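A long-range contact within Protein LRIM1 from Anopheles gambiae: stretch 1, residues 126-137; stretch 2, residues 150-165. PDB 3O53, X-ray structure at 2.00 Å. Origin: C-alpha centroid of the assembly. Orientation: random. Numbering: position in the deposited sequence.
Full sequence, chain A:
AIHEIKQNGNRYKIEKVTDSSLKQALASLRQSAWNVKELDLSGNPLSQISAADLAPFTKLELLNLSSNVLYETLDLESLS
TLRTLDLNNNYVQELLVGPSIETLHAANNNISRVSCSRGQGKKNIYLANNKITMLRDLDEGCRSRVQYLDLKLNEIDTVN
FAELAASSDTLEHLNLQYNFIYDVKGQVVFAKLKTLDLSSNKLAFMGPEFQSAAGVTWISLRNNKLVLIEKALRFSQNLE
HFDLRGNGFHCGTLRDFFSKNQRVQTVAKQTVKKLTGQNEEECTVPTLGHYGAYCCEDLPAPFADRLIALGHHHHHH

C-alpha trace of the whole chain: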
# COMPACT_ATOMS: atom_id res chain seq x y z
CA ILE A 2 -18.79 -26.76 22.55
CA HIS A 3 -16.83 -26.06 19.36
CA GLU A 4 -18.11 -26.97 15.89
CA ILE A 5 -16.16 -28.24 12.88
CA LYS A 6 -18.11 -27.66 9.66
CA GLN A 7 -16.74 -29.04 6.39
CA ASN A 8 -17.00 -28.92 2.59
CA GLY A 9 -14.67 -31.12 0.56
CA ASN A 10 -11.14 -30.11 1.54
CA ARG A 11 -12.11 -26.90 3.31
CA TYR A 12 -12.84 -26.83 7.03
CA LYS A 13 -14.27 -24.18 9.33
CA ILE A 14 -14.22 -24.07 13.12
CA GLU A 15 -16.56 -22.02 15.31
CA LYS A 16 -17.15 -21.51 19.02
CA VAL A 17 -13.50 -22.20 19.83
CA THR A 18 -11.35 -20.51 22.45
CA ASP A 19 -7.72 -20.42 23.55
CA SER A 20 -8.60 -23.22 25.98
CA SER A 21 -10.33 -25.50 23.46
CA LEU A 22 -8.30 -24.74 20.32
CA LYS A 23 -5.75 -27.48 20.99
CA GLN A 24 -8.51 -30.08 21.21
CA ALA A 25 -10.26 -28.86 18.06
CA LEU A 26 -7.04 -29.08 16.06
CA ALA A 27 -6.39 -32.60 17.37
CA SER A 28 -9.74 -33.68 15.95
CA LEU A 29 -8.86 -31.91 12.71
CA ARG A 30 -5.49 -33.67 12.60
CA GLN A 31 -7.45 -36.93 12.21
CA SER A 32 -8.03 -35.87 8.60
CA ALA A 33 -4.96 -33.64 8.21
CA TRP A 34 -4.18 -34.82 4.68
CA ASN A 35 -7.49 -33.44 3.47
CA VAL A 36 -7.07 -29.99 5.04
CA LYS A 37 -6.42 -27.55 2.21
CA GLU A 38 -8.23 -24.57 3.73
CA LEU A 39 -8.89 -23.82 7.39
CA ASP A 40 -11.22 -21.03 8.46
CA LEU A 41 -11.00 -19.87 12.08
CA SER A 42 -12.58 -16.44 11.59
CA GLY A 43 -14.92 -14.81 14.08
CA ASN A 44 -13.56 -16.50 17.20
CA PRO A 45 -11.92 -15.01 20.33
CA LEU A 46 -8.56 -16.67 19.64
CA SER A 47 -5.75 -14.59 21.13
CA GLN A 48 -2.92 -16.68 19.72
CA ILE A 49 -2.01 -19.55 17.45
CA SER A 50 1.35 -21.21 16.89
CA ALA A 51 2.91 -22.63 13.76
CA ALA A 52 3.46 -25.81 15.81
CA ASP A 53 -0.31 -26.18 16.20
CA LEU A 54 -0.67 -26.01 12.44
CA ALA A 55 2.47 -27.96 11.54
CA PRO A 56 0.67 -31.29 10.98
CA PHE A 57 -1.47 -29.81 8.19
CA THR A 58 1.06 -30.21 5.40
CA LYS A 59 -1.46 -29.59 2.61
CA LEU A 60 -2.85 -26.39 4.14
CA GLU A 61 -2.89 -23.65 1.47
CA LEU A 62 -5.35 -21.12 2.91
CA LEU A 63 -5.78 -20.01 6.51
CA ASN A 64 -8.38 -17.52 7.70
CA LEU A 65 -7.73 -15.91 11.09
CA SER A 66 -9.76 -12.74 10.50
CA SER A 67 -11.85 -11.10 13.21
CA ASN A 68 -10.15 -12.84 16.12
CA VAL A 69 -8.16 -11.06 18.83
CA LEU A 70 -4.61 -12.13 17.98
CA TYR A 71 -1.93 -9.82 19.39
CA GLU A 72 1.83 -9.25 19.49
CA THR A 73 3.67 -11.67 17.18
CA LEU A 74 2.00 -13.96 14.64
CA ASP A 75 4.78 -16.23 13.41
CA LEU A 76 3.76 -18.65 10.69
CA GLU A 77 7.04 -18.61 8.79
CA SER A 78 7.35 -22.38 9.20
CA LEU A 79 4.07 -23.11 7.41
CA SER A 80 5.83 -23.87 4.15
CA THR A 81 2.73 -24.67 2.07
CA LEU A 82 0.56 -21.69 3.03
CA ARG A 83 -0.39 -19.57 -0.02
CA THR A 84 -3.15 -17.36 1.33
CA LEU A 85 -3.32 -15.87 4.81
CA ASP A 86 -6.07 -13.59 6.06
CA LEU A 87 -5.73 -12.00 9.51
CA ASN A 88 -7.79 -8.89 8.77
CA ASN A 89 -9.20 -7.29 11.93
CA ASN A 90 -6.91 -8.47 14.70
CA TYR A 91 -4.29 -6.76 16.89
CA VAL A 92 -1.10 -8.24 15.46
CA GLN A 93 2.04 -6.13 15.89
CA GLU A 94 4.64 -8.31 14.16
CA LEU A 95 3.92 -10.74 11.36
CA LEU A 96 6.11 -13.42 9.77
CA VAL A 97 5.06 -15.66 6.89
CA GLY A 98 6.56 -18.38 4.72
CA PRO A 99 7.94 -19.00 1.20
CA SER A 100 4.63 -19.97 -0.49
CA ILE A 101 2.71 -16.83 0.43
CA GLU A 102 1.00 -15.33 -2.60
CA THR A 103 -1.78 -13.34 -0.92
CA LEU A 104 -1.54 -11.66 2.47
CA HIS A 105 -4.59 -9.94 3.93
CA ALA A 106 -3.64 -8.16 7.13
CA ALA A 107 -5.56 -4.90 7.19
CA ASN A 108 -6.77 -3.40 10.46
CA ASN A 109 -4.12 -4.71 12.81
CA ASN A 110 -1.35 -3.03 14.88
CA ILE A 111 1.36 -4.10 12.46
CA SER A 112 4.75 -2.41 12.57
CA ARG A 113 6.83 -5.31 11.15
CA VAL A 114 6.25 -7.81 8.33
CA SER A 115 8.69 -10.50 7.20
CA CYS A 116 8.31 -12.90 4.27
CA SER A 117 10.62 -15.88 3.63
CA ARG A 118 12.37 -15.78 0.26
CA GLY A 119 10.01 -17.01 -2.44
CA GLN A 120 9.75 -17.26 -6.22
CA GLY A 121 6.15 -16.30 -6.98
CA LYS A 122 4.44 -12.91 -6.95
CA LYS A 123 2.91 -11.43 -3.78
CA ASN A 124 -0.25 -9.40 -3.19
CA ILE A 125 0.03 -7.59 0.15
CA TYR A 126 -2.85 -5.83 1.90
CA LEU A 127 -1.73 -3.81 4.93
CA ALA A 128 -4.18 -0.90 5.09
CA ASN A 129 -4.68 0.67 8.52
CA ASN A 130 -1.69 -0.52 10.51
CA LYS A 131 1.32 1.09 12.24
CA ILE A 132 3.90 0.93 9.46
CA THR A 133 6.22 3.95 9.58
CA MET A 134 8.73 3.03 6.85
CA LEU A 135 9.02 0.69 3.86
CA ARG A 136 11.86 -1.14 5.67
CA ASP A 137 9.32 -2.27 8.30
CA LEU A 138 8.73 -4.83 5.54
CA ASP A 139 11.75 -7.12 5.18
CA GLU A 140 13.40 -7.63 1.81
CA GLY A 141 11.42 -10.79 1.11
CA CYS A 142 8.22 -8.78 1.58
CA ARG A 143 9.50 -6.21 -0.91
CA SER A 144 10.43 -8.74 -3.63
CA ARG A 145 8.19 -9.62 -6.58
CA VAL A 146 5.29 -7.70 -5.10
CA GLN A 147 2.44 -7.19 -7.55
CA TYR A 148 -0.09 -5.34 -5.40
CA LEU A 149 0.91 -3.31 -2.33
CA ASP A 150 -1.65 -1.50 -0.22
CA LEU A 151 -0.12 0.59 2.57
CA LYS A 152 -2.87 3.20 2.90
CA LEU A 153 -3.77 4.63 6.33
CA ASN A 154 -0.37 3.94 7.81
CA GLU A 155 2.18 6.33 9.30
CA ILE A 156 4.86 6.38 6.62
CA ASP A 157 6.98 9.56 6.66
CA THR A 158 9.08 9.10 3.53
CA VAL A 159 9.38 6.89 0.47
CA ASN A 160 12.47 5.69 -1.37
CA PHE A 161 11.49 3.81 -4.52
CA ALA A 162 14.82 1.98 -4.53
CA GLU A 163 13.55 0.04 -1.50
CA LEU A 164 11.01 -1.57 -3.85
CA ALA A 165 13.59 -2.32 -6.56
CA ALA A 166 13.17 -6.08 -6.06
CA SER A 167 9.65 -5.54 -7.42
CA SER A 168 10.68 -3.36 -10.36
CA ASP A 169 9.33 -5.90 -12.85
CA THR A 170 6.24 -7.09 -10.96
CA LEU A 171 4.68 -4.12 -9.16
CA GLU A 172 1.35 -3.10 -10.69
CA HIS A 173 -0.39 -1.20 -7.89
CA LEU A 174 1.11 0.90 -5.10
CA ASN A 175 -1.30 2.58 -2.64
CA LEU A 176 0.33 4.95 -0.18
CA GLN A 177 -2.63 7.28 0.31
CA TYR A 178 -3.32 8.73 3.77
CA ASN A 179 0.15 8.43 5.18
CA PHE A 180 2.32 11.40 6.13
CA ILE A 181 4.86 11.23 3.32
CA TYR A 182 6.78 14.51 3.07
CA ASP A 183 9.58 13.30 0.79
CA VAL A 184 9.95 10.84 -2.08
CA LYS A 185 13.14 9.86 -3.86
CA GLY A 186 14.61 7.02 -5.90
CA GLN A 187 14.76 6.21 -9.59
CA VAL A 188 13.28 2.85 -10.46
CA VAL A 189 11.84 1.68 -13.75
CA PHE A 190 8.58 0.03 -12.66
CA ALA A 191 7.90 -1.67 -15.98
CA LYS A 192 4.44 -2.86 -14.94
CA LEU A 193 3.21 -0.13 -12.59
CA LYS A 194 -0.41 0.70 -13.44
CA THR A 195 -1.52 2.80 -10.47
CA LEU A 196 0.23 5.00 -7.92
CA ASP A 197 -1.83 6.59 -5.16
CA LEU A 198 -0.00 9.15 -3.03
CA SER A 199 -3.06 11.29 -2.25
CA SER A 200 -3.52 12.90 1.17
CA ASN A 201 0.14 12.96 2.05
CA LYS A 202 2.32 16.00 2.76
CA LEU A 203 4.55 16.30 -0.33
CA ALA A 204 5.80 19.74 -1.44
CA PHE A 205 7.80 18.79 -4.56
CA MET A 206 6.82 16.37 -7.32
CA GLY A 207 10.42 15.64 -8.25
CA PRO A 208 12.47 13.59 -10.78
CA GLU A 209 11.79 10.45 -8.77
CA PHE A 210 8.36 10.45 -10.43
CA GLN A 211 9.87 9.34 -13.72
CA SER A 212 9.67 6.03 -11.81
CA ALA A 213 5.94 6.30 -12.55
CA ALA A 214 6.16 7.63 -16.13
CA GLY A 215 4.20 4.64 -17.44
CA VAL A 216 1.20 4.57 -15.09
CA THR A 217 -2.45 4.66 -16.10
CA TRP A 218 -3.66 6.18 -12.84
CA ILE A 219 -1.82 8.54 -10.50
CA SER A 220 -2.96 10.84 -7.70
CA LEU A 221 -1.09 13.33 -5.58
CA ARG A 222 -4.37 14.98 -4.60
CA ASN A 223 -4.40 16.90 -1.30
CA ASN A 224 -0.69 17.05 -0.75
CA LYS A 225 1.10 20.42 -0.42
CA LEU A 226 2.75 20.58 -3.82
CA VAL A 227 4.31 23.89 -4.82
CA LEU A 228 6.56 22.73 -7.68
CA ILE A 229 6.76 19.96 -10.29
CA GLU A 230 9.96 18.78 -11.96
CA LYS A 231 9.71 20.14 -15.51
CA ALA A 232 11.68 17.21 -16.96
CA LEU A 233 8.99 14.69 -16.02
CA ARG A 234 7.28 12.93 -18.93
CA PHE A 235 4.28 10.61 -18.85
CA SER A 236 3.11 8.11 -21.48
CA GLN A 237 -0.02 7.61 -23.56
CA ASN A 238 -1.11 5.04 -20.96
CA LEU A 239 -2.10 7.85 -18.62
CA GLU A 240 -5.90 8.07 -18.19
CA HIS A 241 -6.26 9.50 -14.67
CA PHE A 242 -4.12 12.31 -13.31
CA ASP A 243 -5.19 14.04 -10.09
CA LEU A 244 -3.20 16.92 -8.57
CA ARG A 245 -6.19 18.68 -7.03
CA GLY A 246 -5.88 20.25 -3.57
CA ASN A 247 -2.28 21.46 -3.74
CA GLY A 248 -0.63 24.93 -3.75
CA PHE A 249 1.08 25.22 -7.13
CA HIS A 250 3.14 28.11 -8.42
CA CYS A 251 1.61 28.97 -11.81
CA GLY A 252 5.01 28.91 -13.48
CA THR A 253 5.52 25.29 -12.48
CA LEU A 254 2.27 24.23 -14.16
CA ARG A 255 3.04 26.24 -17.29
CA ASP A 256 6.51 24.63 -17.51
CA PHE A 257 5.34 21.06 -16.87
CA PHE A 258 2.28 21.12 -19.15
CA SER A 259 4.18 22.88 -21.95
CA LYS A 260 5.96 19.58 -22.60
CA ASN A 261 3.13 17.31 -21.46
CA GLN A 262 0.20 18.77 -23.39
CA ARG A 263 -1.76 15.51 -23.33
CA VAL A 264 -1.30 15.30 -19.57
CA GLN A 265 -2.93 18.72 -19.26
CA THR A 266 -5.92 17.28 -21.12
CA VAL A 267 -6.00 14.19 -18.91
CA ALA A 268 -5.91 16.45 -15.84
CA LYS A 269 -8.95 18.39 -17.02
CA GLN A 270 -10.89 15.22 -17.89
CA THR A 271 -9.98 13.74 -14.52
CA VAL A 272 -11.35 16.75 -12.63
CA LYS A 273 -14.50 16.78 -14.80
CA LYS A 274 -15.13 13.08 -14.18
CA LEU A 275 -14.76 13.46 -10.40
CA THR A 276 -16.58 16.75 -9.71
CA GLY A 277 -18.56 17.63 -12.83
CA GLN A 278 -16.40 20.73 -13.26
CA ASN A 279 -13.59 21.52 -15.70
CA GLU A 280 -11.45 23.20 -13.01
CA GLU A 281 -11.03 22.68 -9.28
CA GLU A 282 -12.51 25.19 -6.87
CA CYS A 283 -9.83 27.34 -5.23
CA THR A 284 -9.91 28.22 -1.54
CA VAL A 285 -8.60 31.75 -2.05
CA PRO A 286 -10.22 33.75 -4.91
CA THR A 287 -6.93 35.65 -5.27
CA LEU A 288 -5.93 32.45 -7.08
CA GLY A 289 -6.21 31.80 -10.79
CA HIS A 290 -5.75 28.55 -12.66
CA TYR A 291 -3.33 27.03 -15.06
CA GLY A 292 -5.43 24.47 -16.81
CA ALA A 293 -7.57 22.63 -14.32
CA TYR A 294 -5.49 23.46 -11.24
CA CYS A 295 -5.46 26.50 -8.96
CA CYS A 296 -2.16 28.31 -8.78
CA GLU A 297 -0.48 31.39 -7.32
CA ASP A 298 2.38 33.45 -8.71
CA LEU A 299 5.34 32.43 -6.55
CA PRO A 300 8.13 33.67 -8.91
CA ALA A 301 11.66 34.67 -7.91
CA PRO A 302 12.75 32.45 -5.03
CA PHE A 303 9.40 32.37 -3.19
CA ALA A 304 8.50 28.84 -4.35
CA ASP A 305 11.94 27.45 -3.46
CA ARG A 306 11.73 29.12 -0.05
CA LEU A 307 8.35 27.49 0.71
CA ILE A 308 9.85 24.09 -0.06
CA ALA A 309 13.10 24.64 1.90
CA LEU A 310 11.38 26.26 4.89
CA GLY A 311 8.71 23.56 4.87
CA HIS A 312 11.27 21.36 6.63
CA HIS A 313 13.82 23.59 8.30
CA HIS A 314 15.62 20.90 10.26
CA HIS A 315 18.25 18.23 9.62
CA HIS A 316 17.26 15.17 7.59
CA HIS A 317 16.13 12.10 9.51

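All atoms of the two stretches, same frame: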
# COMPACT_ATOMS: atom_id res chain seq x y z
N TYR A 126 -1.83 -6.77 1.47
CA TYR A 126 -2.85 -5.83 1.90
C TYR A 126 -2.61 -5.45 3.35
O TYR A 126 -2.91 -6.22 4.24
CB TYR A 126 -4.24 -6.48 1.77
CG TYR A 126 -4.61 -6.83 0.35
CD1 TYR A 126 -5.35 -5.96 -0.43
CD2 TYR A 126 -4.22 -8.04 -0.21
CE1 TYR A 126 -5.70 -6.27 -1.73
CE2 TYR A 126 -4.57 -8.36 -1.53
CZ TYR A 126 -5.30 -7.47 -2.27
OH TYR A 126 -5.65 -7.77 -3.58
N LEU A 127 -2.09 -4.25 3.58
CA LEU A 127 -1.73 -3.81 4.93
C LEU A 127 -2.37 -2.47 5.31
O LEU A 127 -1.80 -1.72 6.11
CB LEU A 127 -0.20 -3.69 5.03
CG LEU A 127 0.57 -5.01 5.08
CD1 LEU A 127 2.07 -4.76 4.85
CD2 LEU A 127 0.33 -5.72 6.41
N ALA A 128 -3.53 -2.16 4.76
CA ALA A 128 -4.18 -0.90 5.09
C ALA A 128 -4.39 -0.82 6.60
O ALA A 128 -4.65 -1.82 7.25
CB ALA A 128 -5.50 -0.77 4.38
N ASN A 129 -4.26 0.39 7.15
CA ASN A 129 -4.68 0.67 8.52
C ASN A 129 -3.88 -0.13 9.54
O ASN A 129 -4.44 -0.95 10.26
CB ASN A 129 -6.17 0.39 8.70
CG ASN A 129 -6.73 1.04 9.96
OD1 ASN A 129 -6.13 1.98 10.48
ND2 ASN A 129 -7.86 0.54 10.44
N ASN A 130 -2.58 0.12 9.57
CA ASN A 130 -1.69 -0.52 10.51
C ASN A 130 -0.76 0.55 11.11
O ASN A 130 -1.10 1.72 11.09
CB ASN A 130 -0.93 -1.65 9.82
CG ASN A 130 -1.73 -2.94 9.77
OD1 ASN A 130 -1.98 -3.55 10.79
ND2 ASN A 130 -2.13 -3.35 8.56
N LYS A 131 0.39 0.14 11.62
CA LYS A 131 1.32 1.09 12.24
C LYS A 131 2.68 1.10 11.54
O LYS A 131 3.71 1.26 12.17
CB LYS A 131 1.53 0.73 13.72
CG LYS A 131 0.24 0.49 14.49
CD LYS A 131 -0.58 1.75 14.62
CE LYS A 131 -0.18 2.57 15.83
NZ LYS A 131 -1.13 3.69 16.08
N ILE A 132 2.67 0.93 10.23
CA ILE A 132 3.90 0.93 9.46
C ILE A 132 4.40 2.37 9.34
O ILE A 132 3.65 3.27 8.97
CB ILE A 132 3.65 0.28 8.07
CG1 ILE A 132 3.40 -1.22 8.26
CG2 ILE A 132 4.85 0.49 7.12
CD1 ILE A 132 2.80 -1.91 7.05
N THR A 133 5.67 2.60 9.67
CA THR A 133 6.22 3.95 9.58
C THR A 133 7.30 4.08 8.50
O THR A 133 7.73 5.19 8.20
CB THR A 133 6.81 4.37 10.93
OG1 THR A 133 7.94 3.55 11.24
CG2 THR A 133 5.77 4.20 12.03
N MET A 134 7.74 2.97 7.92
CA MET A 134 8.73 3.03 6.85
C MET A 134 8.67 1.75 6.01
O MET A 134 8.26 0.70 6.50
CB MET A 134 10.15 3.25 7.43
CG MET A 134 10.68 2.16 8.36
SD MET A 134 12.41 2.43 8.90
CE MET A 134 12.37 4.11 9.45
N LEU A 135 9.05 1.85 4.75
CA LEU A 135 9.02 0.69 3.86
C LEU A 135 9.91 -0.43 4.38
O LEU A 135 9.60 -1.60 4.18
CB LEU A 135 9.40 1.07 2.42
CG LEU A 135 8.35 1.91 1.68
CD1 LEU A 135 8.76 2.16 0.22
CD2 LEU A 135 6.97 1.26 1.76
N ARG A 136 11.00 -0.10 5.08
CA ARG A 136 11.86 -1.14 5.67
C ARG A 136 11.27 -1.84 6.91
O ARG A 136 11.88 -2.75 7.46
CB ARG A 136 13.25 -0.57 6.00
CG ARG A 136 14.09 -0.30 4.77
CD ARG A 136 15.34 0.47 5.15
NE ARG A 136 15.01 1.78 5.70
CZ ARG A 136 15.82 2.51 6.46
NH1 ARG A 136 17.03 2.06 6.80
NH2 ARG A 136 15.41 3.69 6.90
N ASP A 137 10.09 -1.43 7.37
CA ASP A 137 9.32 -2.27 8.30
C ASP A 137 8.95 -3.61 7.65
O ASP A 137 8.72 -4.61 8.33
CB ASP A 137 8.05 -1.54 8.75
CG ASP A 137 8.35 -0.40 9.71
OD1 ASP A 137 9.49 -0.30 10.19
OD2 ASP A 137 7.43 0.38 10.01
N ASP A 150 -0.77 -2.49 -0.81
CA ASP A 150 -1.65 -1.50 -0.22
C ASP A 150 -1.13 -1.13 1.16
O ASP A 150 -1.18 -1.93 2.08
CB ASP A 150 -3.08 -2.03 -0.13
CG ASP A 150 -4.05 -0.98 0.40
OD1 ASP A 150 -3.66 0.21 0.46
OD2 ASP A 150 -5.19 -1.33 0.75
N LEU A 151 -0.62 0.09 1.29
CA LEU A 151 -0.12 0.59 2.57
C LEU A 151 -0.87 1.84 3.01
O LEU A 151 -0.36 2.63 3.79
CB LEU A 151 1.38 0.89 2.48
CG LEU A 151 2.28 -0.35 2.49
CD1 LEU A 151 3.66 -0.06 1.89
CD2 LEU A 151 2.42 -0.90 3.91
N LYS A 152 -2.10 2.02 2.53
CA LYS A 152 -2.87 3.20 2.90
C LYS A 152 -3.18 3.24 4.40
O LYS A 152 -3.20 2.20 5.07
CB LYS A 152 -4.18 3.26 2.10
CG LYS A 152 -5.27 2.29 2.56
CD LYS A 152 -6.61 2.68 1.88
CE LYS A 152 -7.71 1.66 2.11
NZ LYS A 152 -7.49 0.43 1.29
N LEU A 153 -3.43 4.44 4.91
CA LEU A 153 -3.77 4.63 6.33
C LEU A 153 -2.70 4.08 7.25
O LEU A 153 -2.99 3.50 8.29
CB LEU A 153 -5.12 3.99 6.68
CG LEU A 153 -6.37 4.62 6.03
CD1 LEU A 153 -7.62 3.82 6.37
CD2 LEU A 153 -6.53 6.08 6.46
N ASN A 154 -1.44 4.25 6.88
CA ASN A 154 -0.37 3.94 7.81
C ASN A 154 0.30 5.24 8.24
O ASN A 154 -0.28 6.31 8.12
CB ASN A 154 0.59 2.90 7.22
CG ASN A 154 0.07 1.48 7.39
OD1 ASN A 154 0.18 0.90 8.47
ND2 ASN A 154 -0.50 0.93 6.33
N GLU A 155 1.51 5.15 8.78
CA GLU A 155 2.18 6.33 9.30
C GLU A 155 3.52 6.57 8.63
O GLU A 155 4.47 7.04 9.26
CB GLU A 155 2.37 6.17 10.81
CG GLU A 155 1.05 6.15 11.57
CD GLU A 155 1.22 5.70 13.01
OE1 GLU A 155 2.37 5.65 13.48
OE2 GLU A 155 0.19 5.40 13.65
N ILE A 156 3.60 6.24 7.35
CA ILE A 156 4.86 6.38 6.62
C ILE A 156 5.24 7.87 6.42
O ILE A 156 4.42 8.70 6.06
CB ILE A 156 4.79 5.60 5.29
CG1 ILE A 156 4.60 4.11 5.60
CG2 ILE A 156 6.06 5.82 4.45
CD1 ILE A 156 4.09 3.30 4.42
N ASP A 157 6.51 8.18 6.67
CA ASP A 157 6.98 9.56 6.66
C ASP A 157 7.73 9.89 5.38
O ASP A 157 7.74 11.04 4.93
CB ASP A 157 7.90 9.79 7.87
CG ASP A 157 7.98 11.24 8.26
OD1 ASP A 157 6.92 11.87 8.45
OD2 ASP A 157 9.11 11.76 8.39
N THR A 158 8.37 8.89 4.78
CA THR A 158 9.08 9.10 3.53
C THR A 158 9.08 7.84 2.70
O THR A 158 8.86 6.73 3.20
CB THR A 158 10.55 9.56 3.77
OG1 THR A 158 11.33 8.46 4.23
CG2 THR A 158 10.64 10.68 4.78
N VAL A 159 9.34 8.00 1.40
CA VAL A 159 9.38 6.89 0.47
C VAL A 159 10.64 6.96 -0.38
O VAL A 159 10.96 8.00 -0.94
CB VAL A 159 8.15 6.91 -0.47
CG1 VAL A 159 8.35 5.91 -1.63
CG2 VAL A 159 6.88 6.58 0.32
N ASN A 160 11.33 5.83 -0.49
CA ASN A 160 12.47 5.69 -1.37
C ASN A 160 12.19 4.52 -2.31
O ASN A 160 12.19 3.37 -1.88
CB ASN A 160 13.75 5.44 -0.55
CG ASN A 160 15.00 5.27 -1.42
OD1 ASN A 160 14.92 5.19 -2.64
ND2 ASN A 160 16.15 5.21 -0.76
N PHE A 161 11.92 4.83 -3.57
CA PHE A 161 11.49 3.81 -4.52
C PHE A 161 12.50 2.68 -4.65
O PHE A 161 12.12 1.55 -4.90
CB PHE A 161 11.25 4.43 -5.90
CG PHE A 161 9.96 5.22 -6.00
CD1 PHE A 161 8.77 4.70 -5.50
CD2 PHE A 161 9.95 6.47 -6.60
CE1 PHE A 161 7.58 5.42 -5.59
CE2 PHE A 161 8.76 7.20 -6.70
CZ PHE A 161 7.58 6.67 -6.19
N ALA A 162 13.77 2.99 -4.48
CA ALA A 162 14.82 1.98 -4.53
C ALA A 162 14.53 0.82 -3.57
O ALA A 162 14.94 -0.32 -3.82
CB ALA A 162 16.17 2.61 -4.21
N GLU A 163 13.85 1.10 -2.47
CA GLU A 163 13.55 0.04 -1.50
C GLU A 163 12.55 -0.99 -2.04
O GLU A 163 12.37 -2.05 -1.46
CB GLU A 163 13.08 0.64 -0.17
CG GLU A 163 14.24 1.27 0.61
CD GLU A 163 13.81 2.06 1.84
OE1 GLU A 163 12.63 1.96 2.25
OE2 GLU A 163 14.67 2.78 2.40
N LEU A 164 11.93 -0.67 -3.17
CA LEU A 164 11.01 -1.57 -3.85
C LEU A 164 11.61 -2.10 -5.15
O LEU A 164 10.90 -2.68 -5.98
CB LEU A 164 9.69 -0.84 -4.15
CG LEU A 164 8.83 -0.47 -2.94
CD1 LEU A 164 7.54 0.25 -3.37
CD2 LEU A 164 8.50 -1.72 -2.13
N ALA A 165 12.92 -1.92 -5.32
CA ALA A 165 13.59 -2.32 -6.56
C ALA A 165 13.45 -3.81 -6.88
O ALA A 165 13.45 -4.20 -8.04
CB ALA A 165 15.06 -1.93 -6.51
O HOH W 1 -5.09 -3.38 2.58
O HOH W 2 9.22 6.72 6.69
O HOH W 3 10.04 4.62 4.21
O HOH W 4 12.36 2.61 4.75

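Leu135 anchors the apolar centre. Its CA-to-CB bond points toward the other stretch, which covers more of it than of any other residue here. Leu135 CD2 lies 3.6 Å from Leu151 CD1, while Leu135 CD1 reaches Val159 CG1 at 4.2 Å and Leu164 CG at 4.1 Å, so one leucine touches Leu151, Val159 and Leu164. Ile132 continues the packing: its CD1 sits 3.3 Å from Leu151 CD2, and its CG2 lies 3.9 Å from Ile156 CG1.

Backbone hydrogen bonds also join the stretches; the offset is 24 residues as far as Asn130-Asn154 and 23 at Thr133-Ile156. Tyr126 and Asp150 form a parallel bridge, with Leu127 N donating to Asp150 O at 2.9 Å; Asn129 N then donates to Lys152 O at 3.0 Å, and Glu155 N to Ile132 O at 2.9 Å. Between them, buried Asn154 bonds to the backbone of both stretches: its ND2 donates to Leu127 O at 3.0 Å and also to Leu151 O at 3.1 Å.

Water also bridges the stretches. Water 3 accepts from Leu135 N (3.0 Å) and donates to Thr158 O (2.6 Å).

Charge marks the edge. Lys131 NZ meets Glu155 OE2 at 3.3 Å, a salt bridge with a weak hydrogen bond. Arg136 NE lies 3.5 Å from Glu163 OE2, but out of plane, so only charge acts directly; water 4 links Arg136 NE to Glu163 OE1.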